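Local coordinates for protein glycosyltransferase (Streptomyces halstedii, PDB 3WAD) that belongs to the GT-B class of glycosyltransferases, whose members are built from two Rossmann-like domains facing each other across a cleft, at residues 317-320 and 324-327; 335-340 and 370-375; 348-353 and 359-364; 376-379 and 384-387. All coordinates share one frame; numbering follows the deposited sequence.

How the contacts relate
All four contacts lie in the C-terminal Rossmann-like domain. Contacts 1, 2 and 3 each set a helix against a strand of the six-stranded parallel sheet, whereas contact 4 joins two successive helices. All are largely buried; contact 4 alone has an exposed touching residue, Arg378. Contact 1 lies nearest the centre of the chain, about 11 Å centre to centre, and contact 4 furthest, about 25 Å. Contacts 2 and 4 share helix 369-381. The chemistry follows position: an imidazole under a threonine methyl in contact 1, aliphatic groups in 2 and 3, with a glutamine added in 2, and in contact 4 an arginine, a phenylalanine and a bridging water.

Contact 1 (317-320 and 324-327); sequences IVHH and GTRT
His319 and Thr325 mark the closest backbone approach, with their CA atoms 7.6 Å apart. Segment 317-320 carries the end of strand 314-319. Segment 324-327 lies in the first turns of helix 323-332, so this is the strand-to-helix step of a beta-alpha-beta unit that continues into strand 336-338. At this separation no backbone hydrogen bond joins the segments; side chains fill the interval.

The Thr325 methyl does most of the touching. CG2 lies 3.6 Å from the centroid of the His319 ring, 23° off its normal, a CH-pi contact over one face and displaced toward the rim on the CG-CD2 side. Both CG and CD2 of His319 are 3.4 Å from Thr325 CG2. The imidazole reaches this place because CG sits between the backbone N and the carbonyl carbon (chi1 74°), which sets the ring with its edge at Ile317 O, an atom lying in the ring plane. Two residues earlier in the strand, Ile317 extends CD1 to 3.6 Å from the same Thr325 CG2. Arg326 adds CB at 3.9 Å from His319 NE2, but its guanidinium runs on to a salt bridge with Asp345.

Neither a direct hydrogen bond nor a charge pair links the segments, so the contact rests on van der Waals and CH-pi packing round one methyl.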
loop_
_atom_site.group_PDB
_atom_site.type_symbol
_atom_site.label_atom_id
_atom_site.label_comp_id
_atom_site.label_asym_id
_atom_site.label_seq_id
_atom_site.Cartn_x
_atom_site.Cartn_y
_atom_site.Cartn_z
ATOM N N ILE B 317 -22.166 -5.656 14.872
ATOM C CA ILE B 317 -21.122 -6.668 14.674
ATOM C C ILE B 317 -20.888 -7.307 16.021
ATOM O O ILE B 317 -20.787 -6.631 17.041
ATOM C CB ILE B 317 -19.775 -6.050 14.129
ATOM C CG1 ILE B 317 -18.699 -7.143 13.923
ATOM C CG2 ILE B 317 -19.347 -4.900 15.012
ATOM C CD1 ILE B 317 -17.631 -6.738 12.915
ATOM N N VAL B 318 -20.786 -8.615 15.991
ATOM C CA VAL B 318 -20.568 -9.454 17.181
ATOM C C VAL B 318 -19.177 -9.967 17.061
ATOM O O VAL B 318 -18.894 -10.674 16.076
ATOM C CB VAL B 318 -21.567 -10.684 17.154
ATOM C CG1 VAL B 318 -21.447 -11.522 18.419
ATOM C CG2 VAL B 318 -23.006 -10.186 16.997
ATOM N N HIS B 319 -18.308 -9.678 18.036
ATOM C CA HIS B 319 -16.915 -10.074 17.851
ATOM C C HIS B 319 -16.155 -10.161 19.197
ATOM O O HIS B 319 -16.738 -9.901 20.273
ATOM C CB HIS B 319 -16.253 -9.106 16.822
ATOM C CG HIS B 319 -15.973 -7.745 17.368
ATOM N ND1 HIS B 319 -16.954 -6.799 17.569
ATOM C CD2 HIS B 319 -14.830 -7.206 17.839
ATOM C CE1 HIS B 319 -16.409 -5.709 18.081
ATOM N NE2 HIS B 319 -15.123 -5.930 18.258
ATOM N N HIS B 320 -14.878 -10.549 19.167
ATOM C CA HIS B 320 -14.158 -10.754 20.428
ATOM C C HIS B 320 -13.446 -9.532 21.004
ATOM O O HIS B 320 -12.719 -9.659 22.041
ATOM C CB HIS B 320 -13.206 -11.903 20.318
ATOM C CG HIS B 320 -11.944 -11.547 19.624
ATOM N ND1 HIS B 320 -11.849 -11.470 18.248
ATOM C CD2 HIS B 320 -10.713 -11.227 20.115
ATOM C CE1 HIS B 320 -10.605 -11.143 17.921
ATOM N NE2 HIS B 320 -9.897 -10.991 19.035
ATOM N N GLY B 324 -8.417 -4.516 15.582
ATOM C CA GLY B 324 -8.674 -4.324 14.129
ATOM C C GLY B 324 -10.160 -4.231 13.913
ATOM O O GLY B 324 -10.659 -3.350 13.198
ATOM N N THR B 325 -10.890 -5.170 14.522
ATOM C CA THR B 325 -12.333 -5.217 14.320
ATOM C C THR B 325 -13.074 -4.095 14.997
ATOM O O THR B 325 -13.969 -3.533 14.391
ATOM C CB THR B 325 -12.934 -6.558 14.739
ATOM O OG1 THR B 325 -12.328 -7.578 13.930
ATOM C CG2 THR B 325 -14.408 -6.596 14.534
ATOM N N ARG B 326 -12.682 -3.753 16.205
ATOM C CA ARG B 326 -13.333 -2.637 16.869
ATOM C C ARG B 326 -13.010 -1.280 16.214
ATOM O O ARG B 326 -13.832 -0.373 16.233
ATOM C CB ARG B 326 -13.040 -2.615 18.366
ATOM C CG ARG B 326 -11.667 -2.151 18.716
ATOM C CD ARG B 326 -11.347 -2.481 20.156
ATOM N NE ARG B 326 -10.023 -1.910 20.448
ATOM C CZ ARG B 326 -9.122 -2.472 21.238
ATOM N NH1 ARG B 326 -9.390 -3.638 21.851
ATOM N NH2 ARG B 326 -7.939 -1.872 21.434
ATOM N N THR B 327 -11.833 -1.139 15.611
ATOM C CA THR B 327 -11.541 0.102 14.913
ATOM C C THR B 327 -12.414 0.204 13.696
ATOM O O THR B 327 -12.833 1.301 13.356
ATOM C CB THR B 327 -10.044 0.272 14.548
ATOM O OG1 THR B 327 -9.272 0.154 15.723
ATOM C CG2 THR B 327 -9.753 1.625 14.014
#

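Contact 2 (335-340 and 370-375); sequences PQLIVP and DRLRDQ
Leu337 projects from strand 336-338 into the side of helix 369-381, where Leu372 and Gln375 receive it. Its CB leaves the backbone toward the helix, and the CA atoms of Leu337 and Gln375 are 7.2 Å apart. With CG anti to the backbone N (chi1 166°), the branch point is carried to 4.1 Å from Leu372 CD2. There the side chain divides. CD2 goes to the helix backbone, 3.3 Å from Leu372 O, and also rests on Gln375 CB. CD1 meets Leu372 CD2 at 3.9 Å and the amide oxygen of Gln375, OE1, at 3.1 Å. That last distance is short for carbon and oxygen, and chi2 of 27° lies well away from a staggered value, which together leave the exact position of CD1 doubtful.

The alternation of a strand in a Rossmann-like sheet explains the choice of partner: Leu337 faces helix 369-381, whereas Gln336 and Ile338 on the other side touch Phe353 of helix 346-355. Two residues on, Val339 turns CG2 to 3.7 Å from Leu372 CD2, so that this one methyl is shared by both residues of 335-340 that touch it. The side chains of Leu337 and Leu372 cross at about a right angle. The amide of Gln375, extended beyond CG, continues past the leucine to Thr362 and the carbonyl of Val361. On the far, solvent side of the helix, Arg373 instead holds Asp374 OD1 side-on, with NE and NH2 both directed at that one oxygen from the same face of the carboxylate.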
loop_
_atom_site.group_PDB
_atom_site.type_symbol
_atom_site.label_atom_id
_atom_site.label_comp_id
_atom_site.label_asym_id
_atom_site.label_seq_id
_atom_site.Cartn_x
_atom_site.Cartn_y
_atom_site.Cartn_z
ATOM N N PRO B 335 -22.853 -0.453 16.076
ATOM C CA PRO B 335 -22.937 -1.031 17.418
ATOM C C PRO B 335 -22.308 -2.419 17.489
ATOM O O PRO B 335 -22.267 -3.157 16.503
ATOM C CB PRO B 335 -24.431 -1.147 17.661
ATOM C CG PRO B 335 -25.064 -0.169 16.758
ATOM C CD PRO B 335 -24.190 -0.196 15.509
ATOM N N GLN B 336 -21.846 -2.762 18.682
ATOM C CA GLN B 336 -21.049 -3.939 18.916
ATOM C C GLN B 336 -21.688 -4.866 19.951
ATOM O O GLN B 336 -22.231 -4.409 20.955
ATOM C CB GLN B 336 -19.653 -3.515 19.411
ATOM C CG GLN B 336 -18.885 -2.775 18.400
ATOM C CD GLN B 336 -17.547 -2.291 18.952
ATOM O OE1 GLN B 336 -16.649 -3.073 19.167
ATOM N NE2 GLN B 336 -17.446 -1.015 19.236
ATOM N N LEU B 337 -21.585 -6.174 19.713
ATOM C CA LEU B 337 -21.736 -7.115 20.787
ATOM C C LEU B 337 -20.379 -7.767 20.958
ATOM O O LEU B 337 -19.850 -8.369 20.021
ATOM C CB LEU B 337 -22.920 -8.085 20.493
ATOM C CG LEU B 337 -23.249 -9.392 21.205
ATOM C CD1 LEU B 337 -22.787 -9.481 22.613
ATOM C CD2 LEU B 337 -24.741 -9.864 20.950
ATOM N N ILE B 338 -19.794 -7.549 22.121
ATOM C CA ILE B 338 -18.408 -7.935 22.392
ATOM C C ILE B 338 -18.416 -9.121 23.305
ATOM O O ILE B 338 -19.038 -9.089 24.347
ATOM C CB ILE B 338 -17.567 -6.729 23.012
ATOM C CG1 ILE B 338 -17.601 -5.523 22.068
ATOM C CG2 ILE B 338 -16.069 -7.131 23.219
ATOM C CD1 ILE B 338 -17.244 -4.173 22.712
ATOM N N VAL B 339 -17.769 -10.188 22.895
ATOM C CA VAL B 339 -17.511 -11.296 23.768
ATOM C C VAL B 339 -15.975 -11.280 24.041
ATOM O O VAL B 339 -15.214 -11.904 23.301
ATOM C CB VAL B 339 -17.953 -12.645 23.131
ATOM C CG1 VAL B 339 -17.568 -13.864 24.049
ATOM C CG2 VAL B 339 -19.451 -12.667 22.900
ATOM N N PRO B 340 -15.520 -10.569 25.107
ATOM C CA PRO B 340 -14.065 -10.261 25.119
ATOM C C PRO B 340 -13.156 -11.475 25.237
ATOM O O PRO B 340 -13.393 -12.401 26.002
ATOM C CB PRO B 340 -13.868 -9.335 26.323
ATOM C CG PRO B 340 -15.271 -8.825 26.731
ATOM C CD PRO B 340 -16.300 -9.747 26.062
ATOM N N ASP B 370 -28.999 -17.825 24.320
ATOM C CA ASP B 370 -30.084 -16.927 24.591
ATOM C C ASP B 370 -29.627 -15.518 24.956
ATOM O O ASP B 370 -30.228 -14.546 24.469
ATOM C CB ASP B 370 -30.979 -17.496 25.688
ATOM C CG ASP B 370 -31.933 -18.565 25.169
ATOM O OD1 ASP B 370 -31.733 -19.096 24.049
ATOM O OD2 ASP B 370 -32.897 -18.879 25.920
ATOM N N ARG B 371 -28.591 -15.430 25.799
ATOM C CA ARG B 371 -27.952 -14.150 26.136
ATOM C C ARG B 371 -27.407 -13.394 24.936
ATOM O O ARG B 371 -27.684 -12.187 24.811
ATOM C CB ARG B 371 -26.881 -14.305 27.202
ATOM C CG ARG B 371 -27.505 -14.546 28.511
ATOM C CD ARG B 371 -26.497 -14.569 29.645
ATOM N NE ARG B 371 -26.812 -15.702 30.517
ATOM C CZ ARG B 371 -26.131 -16.081 31.608
ATOM N NH1 ARG B 371 -25.056 -15.411 32.020
ATOM N NH2 ARG B 371 -26.542 -17.153 32.303
ATOM N N LEU B 372 -26.696 -14.065 24.038
ATOM C CA LEU B 372 -26.232 -13.391 22.791
ATOM C C LEU B 372 -27.381 -12.900 21.934
ATOM O O LEU B 372 -27.399 -11.756 21.491
ATOM C CB LEU B 372 -25.416 -14.318 21.921
ATOM C CG LEU B 372 -23.961 -14.607 22.198
ATOM C CD1 LEU B 372 -23.435 -15.544 21.036
ATOM C CD2 LEU B 372 -23.096 -13.312 22.378
ATOM N N ARG B 373 -28.362 -13.770 21.688
ATOM C CA ARG B 373 -29.474 -13.404 20.848
ATOM C C ARG B 373 -30.199 -12.175 21.400
ATOM O O ARG B 373 -30.466 -11.143 20.661
ATOM C CB ARG B 373 -30.392 -14.621 20.728
ATOM C CG ARG B 373 -31.605 -14.410 19.937
ATOM C CD ARG B 373 -32.691 -15.407 20.406
ATOM N NE ARG B 373 -33.197 -15.099 21.746
ATOM C CZ ARG B 373 -33.822 -15.977 22.541
ATOM N NH1 ARG B 373 -34.044 -17.240 22.144
ATOM N NH2 ARG B 373 -34.238 -15.578 23.746
ATOM N N ASP B 374 -30.474 -12.219 22.714
ATOM C CA ASP B 374 -31.200 -11.108 23.356
ATOM C C ASP B 374 -30.432 -9.812 23.225
ATOM O O ASP B 374 -31.000 -8.774 22.882
ATOM C CB ASP B 374 -31.484 -11.393 24.827
ATOM C CG ASP B 374 -32.538 -12.469 25.003
ATOM O OD1 ASP B 374 -33.219 -12.783 23.997
ATOM O OD2 ASP B 374 -32.628 -13.032 26.143
ATOM N N GLN B 375 -29.124 -9.850 23.488
ATOM C CA GLN B 375 -28.292 -8.634 23.287
ATOM C C GLN B 375 -28.348 -8.146 21.828
ATOM O O GLN B 375 -28.571 -6.957 21.557
ATOM C CB GLN B 375 -26.887 -8.932 23.773
ATOM C CG GLN B 375 -26.793 -9.034 25.282
ATOM C CD GLN B 375 -25.332 -9.140 25.773
ATOM O OE1 GLN B 375 -24.502 -9.770 25.146
ATOM N NE2 GLN B 375 -25.032 -8.526 26.870
#

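Contact 3 (348-353 and 359-364); sequences YVAERF and ALVTEV
Ala350 and the CB of Phe353, on helix 346-355, pack directly on Ala359 and Val361 at the edge strand of the parallel sheet, the returning step of the beta-alpha-beta unit that runs from strand 336-338 through the helix to strand 359-361. The backbone distances show how close the layers come: the CA atoms of Phe353 and Ala359 are 5.5 Å apart, and those of Ala350 and Val361 6.7 Å.

Two pairs carry the contact. Near the turn, the CB atoms of Phe353 and Ala359 meet at 3.6 Å. Of the phenylalanine side chain, only CB comes within 4.2 Å of the strand segment, because CG stands anti to its own carbonyl carbon (chi1 -81°) and takes the ring away from the strand. Further along, one branch of Val361 works: CG2 is 3.8 Å from Ala350 CB and 3.6 Å from Ala350 O. That methyl therefore rests against the helix backbone as well as the alanine, while CG1 of Val361, anti to the backbone N, is further off, 4.3 Å from Ala350 CB. No hydrogen bond crosses; with an alanine in each pair, the backbones come close. At the far end Glu351 OE1 and Glu363 OE2 are 5.4 Å apart, a like-charged pair that would probably add a little repulsion.

The Phe353 ring lies against Gln336 and Ile338 of strand 336-338, and Arg326 and Ile330 of helix 323-332. On the other face of the strand, Leu360 points to helix 369-381, where it touches Gln375, Arg378 and Leu379, so strand 359-361 lies between two helical layers.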
loop_
_atom_site.group_PDB
_atom_site.type_symbol
_atom_site.label_atom_id
_atom_site.label_comp_id
_atom_site.label_asym_id
_atom_site.label_seq_id
_atom_site.Cartn_x
_atom_site.Cartn_y
_atom_site.Cartn_z
ATOM N N TYR B 348 -11.245 -4.629 28.923
ATOM C CA TYR B 348 -11.232 -3.294 29.450
ATOM C C TYR B 348 -11.809 -2.333 28.425
ATOM O O TYR B 348 -12.616 -1.479 28.770
ATOM C CB TYR B 348 -9.815 -2.912 29.857
ATOM C CG TYR B 348 -9.727 -1.473 30.333
ATOM C CD1 TYR B 348 -9.635 -1.204 31.679
ATOM C CD2 TYR B 348 -9.728 -0.400 29.422
ATOM C CE1 TYR B 348 -9.506 0.077 32.127
ATOM C CE2 TYR B 348 -9.601 0.884 29.846
ATOM C CZ TYR B 348 -9.522 1.112 31.211
ATOM O OH TYR B 348 -9.380 2.359 31.682
ATOM N N VAL B 349 -11.438 -2.497 27.157
ATOM C CA VAL B 349 -12.015 -1.665 26.099
ATOM C C VAL B 349 -13.506 -1.999 25.915
ATOM O O VAL B 349 -14.317 -1.108 25.652
ATOM C CB VAL B 349 -11.275 -1.868 24.813
ATOM C CG1 VAL B 349 -12.044 -1.230 23.609
ATOM C CG2 VAL B 349 -9.831 -1.268 24.948
ATOM N N ALA B 350 -13.876 -3.280 26.074
ATOM C CA ALA B 350 -15.300 -3.633 25.948
ATOM C C ALA B 350 -16.176 -2.802 26.925
ATOM O O ALA B 350 -17.212 -2.259 26.540
ATOM C CB ALA B 350 -15.551 -5.121 26.133
ATOM N N GLU B 351 -15.694 -2.641 28.154
ATOM C CA GLU B 351 -16.469 -1.906 29.171
ATOM C C GLU B 351 -16.549 -0.452 28.835
ATOM O O GLU B 351 -17.597 0.145 29.035
ATOM C CB GLU B 351 -15.814 -2.082 30.509
ATOM C CG GLU B 351 -16.718 -2.092 31.678
ATOM C CD GLU B 351 -15.972 -2.862 32.761
ATOM O OE1 GLU B 351 -15.143 -3.720 32.317
ATOM O OE2 GLU B 351 -16.143 -2.597 33.991
ATOM N N ARG B 352 -15.460 0.119 28.280
ATOM C CA ARG B 352 -15.482 1.516 27.809
ATOM C C ARG B 352 -16.587 1.773 26.761
ATOM O O ARG B 352 -17.324 2.724 26.864
ATOM C CB ARG B 352 -14.083 1.939 27.326
ATOM C CG ARG B 352 -13.303 2.837 28.340
ATOM C CD ARG B 352 -12.732 2.081 29.495
ATOM N NE ARG B 352 -13.681 1.914 30.617
ATOM C CZ ARG B 352 -13.596 0.942 31.523
ATOM N NH1 ARG B 352 -12.612 0.068 31.468
ATOM N NH2 ARG B 352 -14.484 0.850 32.497
ATOM N N PHE B 353 -16.720 0.891 25.773
ATOM C CA PHE B 353 -17.767 1.012 24.774
ATOM C C PHE B 353 -19.155 0.851 25.423
ATOM O O PHE B 353 -20.090 1.572 25.063
ATOM C CB PHE B 353 -17.639 -0.084 23.725
ATOM C CG PHE B 353 -16.602 0.176 22.644
ATOM C CD1 PHE B 353 -15.504 -0.683 22.513
ATOM C CD2 PHE B 353 -16.771 1.212 21.725
ATOM C CE1 PHE B 353 -14.543 -0.474 21.523
ATOM C CE2 PHE B 353 -15.802 1.454 20.683
ATOM C CZ PHE B 353 -14.707 0.608 20.584
ATOM N N ALA B 359 -22.236 -0.452 22.919
ATOM C CA ALA B 359 -22.016 -1.869 22.870
ATOM C C ALA B 359 -22.747 -2.599 24.025
ATOM O O ALA B 359 -23.037 -1.997 25.049
ATOM C CB ALA B 359 -20.537 -2.110 22.983
ATOM N N LEU B 360 -22.975 -3.898 23.862
ATOM C CA LEU B 360 -23.388 -4.753 24.942
ATOM C C LEU B 360 -22.317 -5.820 25.090
ATOM O O LEU B 360 -21.721 -6.183 24.124
ATOM C CB LEU B 360 -24.750 -5.384 24.632
ATOM C CG LEU B 360 -25.919 -4.420 24.729
ATOM C CD1 LEU B 360 -27.163 -5.164 24.338
ATOM C CD2 LEU B 360 -26.008 -3.826 26.161
ATOM N N VAL B 361 -22.028 -6.264 26.299
ATOM C CA VAL B 361 -20.938 -7.201 26.521
ATOM C C VAL B 361 -21.462 -8.501 27.138
ATOM O O VAL B 361 -22.220 -8.447 28.094
ATOM C CB VAL B 361 -19.834 -6.591 27.511
ATOM C CG1 VAL B 361 -18.696 -7.549 27.742
ATOM C CG2 VAL B 361 -19.277 -5.227 26.996
ATOM N N THR B 362 -21.030 -9.660 26.635
ATOM C CA THR B 362 -21.155 -10.902 27.414
ATOM C C THR B 362 -19.823 -11.556 27.672
ATOM O O THR B 362 -19.197 -12.008 26.743
ATOM C CB THR B 362 -22.095 -11.944 26.723
ATOM O OG1 THR B 362 -23.374 -11.343 26.570
ATOM C CG2 THR B 362 -22.235 -13.180 27.604
ATOM N N GLU B 363 -19.382 -11.643 28.918
ATOM C CA GLU B 363 -18.105 -12.335 29.173
ATOM C C GLU B 363 -18.184 -13.780 28.797
ATOM O O GLU B 363 -19.254 -14.363 28.833
ATOM C CB GLU B 363 -17.723 -12.267 30.622
ATOM C CG GLU B 363 -17.680 -10.888 31.185
ATOM C CD GLU B 363 -16.436 -10.076 30.749
ATOM O OE1 GLU B 363 -15.451 -10.647 30.195
ATOM O OE2 GLU B 363 -16.441 -8.840 30.985
ATOM N N VAL B 364 -17.050 -14.367 28.468
ATOM C CA VAL B 364 -16.993 -15.778 28.144
ATOM C C VAL B 364 -17.732 -16.663 29.192
ATOM O O VAL B 364 -18.693 -17.348 28.818
ATOM C CB VAL B 364 -15.538 -16.244 27.869
ATOM C CG1 VAL B 364 -15.429 -17.732 27.802
ATOM C CG2 VAL B 364 -15.081 -15.700 26.521
#

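Contact 4 (376-379 and 384-387); sequences LRRL and SFKA
The Phe385 ring has Leu379 CD2 over one face, 3.4 Å above its plane, its own neighbour Ser384 OG over the opposite face, and Arg378 NH2 at the edge, in the ring plane. The arrangement closes the short turn between helix 369-381 and helix 384-397, two successive helices of the C-terminal Rossmann-like domain. The CA atoms of Leu379 and Phe385 are 6.0 Å apart, the closest backbone approach here.

Leu379 makes a CH-pi contact. Its CD2 is 3.6 Å from the ring centroid and 21° off the normal, displaced toward the rim, with CG of Phe385 nearest. The two side chains cross at about a right angle, and it is the methyl CD2 that meets the face. Arg378 is different in kind. Its guanidinium plane is turned 74° from the ring, and Phe385 CZ, 3.7 Å from Arg378 NH2, lies over one face of the guanidinium, near its rim: the ring edge meets the guanidinium face. A bend at chi3 (55°) folds the arginine back over this edge, while a salt bridge from NE to Glu382 in the turn holds the charged end. Leu360 of strand 359-361 packs on Arg378, Leu379 and Phe385 alike and ties the helical corner to the sheet.

One water bridges the two backbones: it donates to Leu379 O at 2.8 Å and accepts from Lys386 N at 3.0 Å, linking a late carbonyl of one helix to an amide in the first turn of the next.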
loop_
_atom_site.group_PDB
_atom_site.type_symbol
_atom_site.label_atom_id
_atom_site.label_comp_id
_atom_site.label_asym_id
_atom_site.label_seq_id
_atom_site.Cartn_x
_atom_site.Cartn_y
_atom_site.Cartn_z
ATOM N N LEU B 376 -28.183 -9.067 20.881
ATOM C CA LEU B 376 -28.224 -8.713 19.472
ATOM C C LEU B 376 -29.543 -8.080 19.075
ATOM O O LEU B 376 -29.562 -7.079 18.317
ATOM C CB LEU B 376 -27.926 -9.922 18.567
ATOM C CG LEU B 376 -27.673 -9.596 17.072
ATOM C CD1 LEU B 376 -26.655 -8.476 16.934
ATOM C CD2 LEU B 376 -27.219 -10.812 16.286
ATOM N N ARG B 377 -30.650 -8.650 19.598
ATOM C CA ARG B 377 -31.953 -8.137 19.348
ATOM C C ARG B 377 -32.058 -6.701 19.880
ATOM O O ARG B 377 -32.644 -5.870 19.220
ATOM C CB ARG B 377 -33.007 -9.074 19.952
ATOM C CG ARG B 377 -33.225 -10.329 19.152
ATOM C CD ARG B 377 -34.539 -11.005 19.566
ATOM N NE ARG B 377 -34.464 -12.468 19.725
ATOM C CZ ARG B 377 -35.498 -13.296 19.538
ATOM N NH1 ARG B 377 -36.669 -12.841 19.119
ATOM N NH2 ARG B 377 -35.372 -14.590 19.703
ATOM N N ARG B 378 -31.499 -6.392 21.046
ATOM C CA ARG B 378 -31.487 -4.997 21.523
ATOM C C ARG B 378 -30.724 -4.010 20.647
ATOM O O ARG B 378 -31.205 -2.903 20.344
ATOM C CB ARG B 378 -30.975 -4.911 22.934
ATOM C CG ARG B 378 -31.874 -5.656 23.918
ATOM C CD ARG B 378 -31.442 -5.337 25.295
ATOM N NE ARG B 378 -31.442 -3.883 25.470
ATOM C CZ ARG B 378 -30.700 -3.224 26.350
ATOM N NH1 ARG B 378 -29.834 -3.834 27.146
ATOM N NH2 ARG B 378 -30.827 -1.924 26.418
ATOM N N LEU B 379 -29.541 -4.422 20.213
ATOM C CA LEU B 379 -28.704 -3.600 19.302
ATOM C C LEU B 379 -29.432 -3.218 18.029
ATOM O O LEU B 379 -29.331 -2.060 17.569
ATOM C CB LEU B 379 -27.431 -4.359 18.954
ATOM C CG LEU B 379 -26.470 -4.594 20.114
ATOM C CD1 LEU B 379 -25.166 -5.131 19.562
ATOM C CD2 LEU B 379 -26.265 -3.295 20.846
ATOM N N SER B 384 -30.714 3.770 20.538
ATOM C CA SER B 384 -29.736 4.417 21.352
ATOM C C SER B 384 -28.273 3.919 21.036
ATOM O O SER B 384 -27.329 4.721 20.964
ATOM C CB SER B 384 -30.089 4.204 22.801
ATOM O OG SER B 384 -29.729 2.907 23.211
ATOM N N PHE B 385 -28.111 2.606 20.861
ATOM C CA PHE B 385 -26.835 1.986 20.467
ATOM C C PHE B 385 -26.264 2.534 19.180
ATOM O O PHE B 385 -25.105 2.923 19.143
ATOM C CB PHE B 385 -26.966 0.453 20.412
ATOM C CG PHE B 385 -27.332 -0.149 21.732
ATOM C CD1 PHE B 385 -26.376 -0.296 22.721
ATOM C CD2 PHE B 385 -28.656 -0.508 22.003
ATOM C CE1 PHE B 385 -26.697 -0.822 23.885
ATOM C CE2 PHE B 385 -28.985 -1.016 23.189
ATOM C CZ PHE B 385 -28.022 -1.200 24.138
ATOM N N LYS B 386 -27.090 2.617 18.147
ATOM C CA LYS B 386 -26.665 3.283 16.937
ATOM C C LYS B 386 -26.208 4.726 17.202
ATOM O O LYS B 386 -25.167 5.154 16.666
ATOM C CB LYS B 386 -27.750 3.214 15.837
ATOM C CG LYS B 386 -27.382 3.904 14.510
ATOM C CD LYS B 386 -26.008 3.311 13.898
ATOM C CE LYS B 386 -25.699 3.804 12.442
ATOM N NZ LYS B 386 -24.509 3.058 11.861
ATOM N N ALA B 387 -26.970 5.509 17.977
ATOM C CA ALA B 387 -26.610 6.930 18.221
ATOM C C ALA B 387 -25.236 7.040 18.918
ATOM O O ALA B 387 -24.364 7.810 18.524
ATOM C CB ALA B 387 -27.711 7.648 19.073
HETATM O O HOH W 1 -29.256 0.699 17.453
#